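Local structure of choline binding protein PCPA (Streptococcus pneumoniae, 4CP6) at residues L320-V326 with L343-I349. The protein is a leucine-rich-repeat surface antigen of the pneumococcus that probably attaches to choline on the cell wall. Residues are numbered along the deposited sequence.
Sequences LILPDNV and LTIGNNI
L322 lays its side chain over L343 and I349 of the next coil, CG 4.0 Å from L343 CD1 and CB 4.3 Å from I349 CD1. The two segments are equivalent parts of consecutive leucine-rich repeats of the BspA type, each a short strand running into a turn. Strands 320-322 and 343-345 are parallel, their axes 4.8 Å apart at 5°, with L320 beside L343, I321 beside T344 and L322 beside I345. T344 N donates to L320 O (2.9 Å) and T344 O accepts from L322 N (2.8 Å). L320, L322, L343 and I345 face the interior of the solenoid, where M334 also packs on both L320 and L343; I321 and T344 lie on the outer face, I321 CG2 4.3 Å from T344 CB.

Past the strands, P323-V326 and G346-I349 each form a type I turn, and the CA atoms of D324 and G346 come within 3.8 Å. An ideal CB on G346 would sit 2.4 Å from P323 O, so on this backbone the close approach leaves no room for a side chain. D324 (chi1 m) bonds through OD1 to N347 N at 3.0 Å, while its carbonyl O takes N348 N at 2.9 Å. I349 (m, t) tucks CD1 under the first turn, 3.3 Å from P323 O and 4.1 Å from V326 CB. Asparagine amides link successive turns: N325 ND2 reaches back to the carbonyl O of N301, the carbonyl O of N347 accepts from N371 ND2, and N348 ND2 donates to N325 OD1 at 3.1 Å. One water closes the end, donating to V326 O (2.7 Å) and N348 O (2.8 Å).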
ATOM      1  N   LEU A 320     -16.335   9.197 -18.623  1.00 13.33           N
ATOM      2  CA  LEU A 320     -14.905   9.448 -18.641  1.00 13.25           C
ATOM      3  C   LEU A 320     -14.582  10.124 -19.933  1.00 12.87           C
ATOM      4  O   LEU A 320     -14.966   9.626 -21.003  1.00 12.38           O
ATOM      5  CB  LEU A 320     -14.068   8.163 -18.543  1.00 13.60           C
ATOM      6  CG  LEU A 320     -13.631   7.707 -17.184  1.00 19.40           C
ATOM      7  CD1 LEU A 320     -13.008   6.319 -17.249  1.00 19.94           C
ATOM      8  CD2 LEU A 320     -12.661   8.720 -16.548  1.00 21.38           C
ATOM      9  N   ILE A 321     -13.893  11.257 -19.851  1.00 11.66           N
ATOM     10  CA  ILE A 321     -13.405  11.953 -21.007  1.00 12.61           C
ATOM     11  C   ILE A 321     -11.885  11.878 -20.979  1.00 15.12           C
ATOM     12  O   ILE A 321     -11.251  12.581 -20.181  1.00 16.12           O
ATOM     13  CB  ILE A 321     -13.914  13.400 -21.060  1.00 15.70           C
ATOM     14  CG1 ILE A 321     -15.466  13.412 -21.078  1.00 16.42           C
ATOM     15  CG2 ILE A 321     -13.295  14.134 -22.261  1.00 17.74           C
ATOM     16  CD1 ILE A 321     -16.069  14.785 -20.756  1.00 25.62           C
ATOM     17  N   LEU A 322     -11.298  11.024 -21.811  1.00 12.81           N
ATOM     18  CA  LEU A 322      -9.841  10.911 -21.884  1.00 11.43           C
ATOM     19  C   LEU A 322      -9.331  12.101 -22.703  1.00 14.83           C
ATOM     20  O   LEU A 322      -9.811  12.359 -23.814  1.00 15.15           O
ATOM     21  CB  LEU A 322      -9.411   9.590 -22.517  1.00 12.22           C
ATOM     22  CG  LEU A 322      -9.899   8.312 -21.807  1.00 13.54           C
ATOM     23  CD1 LEU A 322      -9.518   7.070 -22.622  1.00 14.09           C
ATOM     24  CD2 LEU A 322      -9.351   8.220 -20.358  1.00 13.88           C
ATOM     25  N   PRO A 323      -8.413  12.875 -22.125  1.00 11.06           N
ATOM     26  CA  PRO A 323      -7.977  14.109 -22.784  1.00 10.81           C
ATOM     27  C   PRO A 323      -7.179  13.876 -24.032  1.00 13.12           C
ATOM     28  O   PRO A 323      -6.780  12.748 -24.362  1.00 13.76           O
ATOM     29  CB  PRO A 323      -7.227  14.878 -21.687  1.00 12.68           C
ATOM     30  CG  PRO A 323      -6.765  13.814 -20.741  1.00 14.96           C
ATOM     31  CD  PRO A 323      -7.810  12.711 -20.789  1.00 11.63           C
ATOM     32  N   ASP A 324      -6.992  14.962 -24.778  1.00 12.89           N
ATOM     33  CA  ASP A 324      -6.529  14.857 -26.145  1.00 13.80           C
ATOM     34  C   ASP A 324      -5.134  14.340 -26.384  1.00 16.29           C
ATOM     35  O   ASP A 324      -4.846  13.901 -27.498  1.00 15.66           O
ATOM     36  CB  ASP A 324      -6.673  16.223 -26.851  1.00 16.48           C
ATOM     37  CG  ASP A 324      -8.115  16.717 -26.964  1.00 20.66           C
ATOM     38  OD1 ASP A 324      -9.042  15.872 -27.028  1.00 20.51           O
ATOM     39  OD2 ASP A 324      -8.326  17.960 -26.973  1.00 19.37           O
ATOM     40  N   ASN A 325      -4.266  14.396 -25.360  1.00 14.42           N
ATOM     41  CA  ASN A 325      -2.847  14.143 -25.530  1.00 14.42           C
ATOM     42  C   ASN A 325      -2.280  12.964 -24.725  1.00 15.12           C
ATOM     43  O   ASN A 325      -1.061  12.880 -24.555  1.00 15.73           O
ATOM     44  CB  ASN A 325      -2.092  15.451 -25.165  1.00 19.16           C
ATOM     45  CG  ASN A 325      -2.719  16.705 -25.754  1.00 33.73           C
ATOM     46  OD1 ASN A 325      -2.806  16.829 -26.979  1.00 22.73           O
ATOM     47  ND2 ASN A 325      -3.248  17.626 -24.904  1.00 21.51           N
ATOM     48  N   VAL A 326      -3.146  12.063 -24.204  1.00 12.28           N
ATOM     49  CA  VAL A 326      -2.619  10.933 -23.456  1.00 11.84           C
ATOM     50  C   VAL A 326      -1.754  10.104 -24.409  1.00 15.14           C
ATOM     51  O   VAL A 326      -2.179   9.791 -25.549  1.00 14.37           O
ATOM     52  CB  VAL A 326      -3.739  10.061 -22.866  1.00 14.34           C
ATOM     53  CG1 VAL A 326      -3.148   8.988 -21.973  1.00 14.56           C
ATOM     54  CG2 VAL A 326      -4.738  10.896 -22.064  1.00 14.35           C
ATOM     55  N   LEU A 343     -17.899   7.037 -22.742  1.00 11.23           N
ATOM     56  CA  LEU A 343     -16.449   7.203 -22.773  1.00 10.54           C
ATOM     57  C   LEU A 343     -16.097   8.040 -23.998  1.00 11.81           C
ATOM     58  O   LEU A 343     -16.588   7.742 -25.104  1.00 11.44           O
ATOM     59  CB  LEU A 343     -15.740   5.825 -22.824  1.00 10.36           C
ATOM     60  CG  LEU A 343     -14.250   5.897 -23.133  1.00 12.83           C
ATOM     61  CD1 LEU A 343     -13.487   6.443 -21.915  1.00 13.63           C
ATOM     62  CD2 LEU A 343     -13.698   4.513 -23.504  1.00 12.56           C
ATOM     63  N   THR A 344     -15.254   9.073 -23.834  1.00 11.03           N
ATOM     64  CA  THR A 344     -14.752   9.844 -24.959  1.00 11.77           C
ATOM     65  C   THR A 344     -13.247   9.685 -25.020  1.00 13.66           C
ATOM     66  O   THR A 344     -12.587   9.761 -23.977  1.00 12.12           O
ATOM     67  CB  THR A 344     -15.152  11.328 -24.873  1.00 15.66           C
ATOM     68  OG1 THR A 344     -16.580  11.394 -24.950  1.00 15.41           O
ATOM     69  CG2 THR A 344     -14.519  12.167 -25.985  1.00 16.66           C
ATOM     70  N   ILE A 345     -12.719   9.437 -26.214  1.00 11.89           N
ATOM     71  CA  ILE A 345     -11.295   9.247 -26.423  1.00 11.52           C
ATOM     72  C   ILE A 345     -10.830  10.468 -27.208  1.00 15.53           C
ATOM     73  O   ILE A 345     -11.247  10.674 -28.354  1.00 14.59           O
ATOM     74  CB  ILE A 345     -11.013   7.918 -27.166  1.00 12.51           C
ATOM     75  CG1 ILE A 345     -11.755   6.739 -26.493  1.00 13.36           C
ATOM     76  CG2 ILE A 345      -9.510   7.658 -27.250  1.00 13.56           C
ATOM     77  CD1 ILE A 345     -11.551   5.364 -27.156  1.00 14.45           C
ATOM     78  N   GLY A 346      -9.930  11.237 -26.587  1.00 14.27           N
ATOM     79  CA  GLY A 346      -9.424  12.510 -27.098  1.00 15.66           C
ATOM     80  C   GLY A 346      -8.768  12.503 -28.463  1.00 16.17           C
ATOM     81  O   GLY A 346      -8.404  11.463 -29.012  1.00 14.78           O
ATOM     82  N   ASN A 347      -8.605  13.729 -29.021  1.00 15.26           N
ATOM     83  CA  ASN A 347      -8.195  13.969 -30.411  1.00 16.52           C
ATOM     84  C   ASN A 347      -6.938  13.289 -30.901  1.00 19.17           C
ATOM     85  O   ASN A 347      -6.922  12.813 -32.037  1.00 19.27           O
ATOM     86  CB  ASN A 347      -8.053  15.484 -30.704  1.00 17.98           C
ATOM     87  CG  ASN A 347      -9.353  16.274 -30.618  1.00 28.35           C
ATOM     88  OD1 ASN A 347     -10.455  15.733 -30.554  1.00 25.23           O
ATOM     89  ND2 ASN A 347      -9.265  17.588 -30.591  1.00 22.90           N
ATOM     90  N   ASN A 348      -5.865  13.286 -30.103  1.00 15.39           N
ATOM     91  CA  ASN A 348      -4.611  12.782 -30.619  1.00 14.84           C
ATOM     92  C   ASN A 348      -4.283  11.369 -30.149  1.00 16.02           C
ATOM     93  O   ASN A 348      -3.139  10.946 -30.265  1.00 16.76           O
ATOM     94  CB  ASN A 348      -3.469  13.786 -30.342  1.00 18.33           C
ATOM     95  CG  ASN A 348      -3.876  15.183 -30.771  1.00 39.70           C
ATOM     96  OD1 ASN A 348      -4.370  15.390 -31.896  1.00 29.02           O
ATOM     97  ND2 ASN A 348      -3.862  16.122 -29.831  1.00 30.79           N
ATOM     98  N   ILE A 349      -5.310  10.606 -29.700  1.00 14.32           N
ATOM     99  CA  ILE A 349      -5.116   9.209 -29.311  1.00 13.19           C
ATOM    100  C   ILE A 349      -5.477   8.421 -30.554  1.00 16.89           C
ATOM    101  O   ILE A 349      -6.663   8.345 -30.915  1.00 15.40           O
ATOM    102  CB  ILE A 349      -5.990   8.863 -28.072  1.00 14.37           C
ATOM    103  CG1 ILE A 349      -5.573   9.746 -26.867  1.00 14.43           C
ATOM    104  CG2 ILE A 349      -5.805   7.376 -27.747  1.00 13.36           C
ATOM    105  CD1 ILE A 349      -6.575   9.744 -25.766  1.00 14.53           C
TER
HETATM  106  O   HOH W   1     -17.950  10.622 -22.529  1.00 21.29           O
HETATM  107  O   HOH W   2      -6.609  18.840 -29.892  1.00 39.65           O
HETATM  108  O   HOH W   3      -1.244  15.431 -28.423  1.00 28.94           O
HETATM  109  O   HOH W   4      -1.806  11.271 -27.830  1.00 26.65           O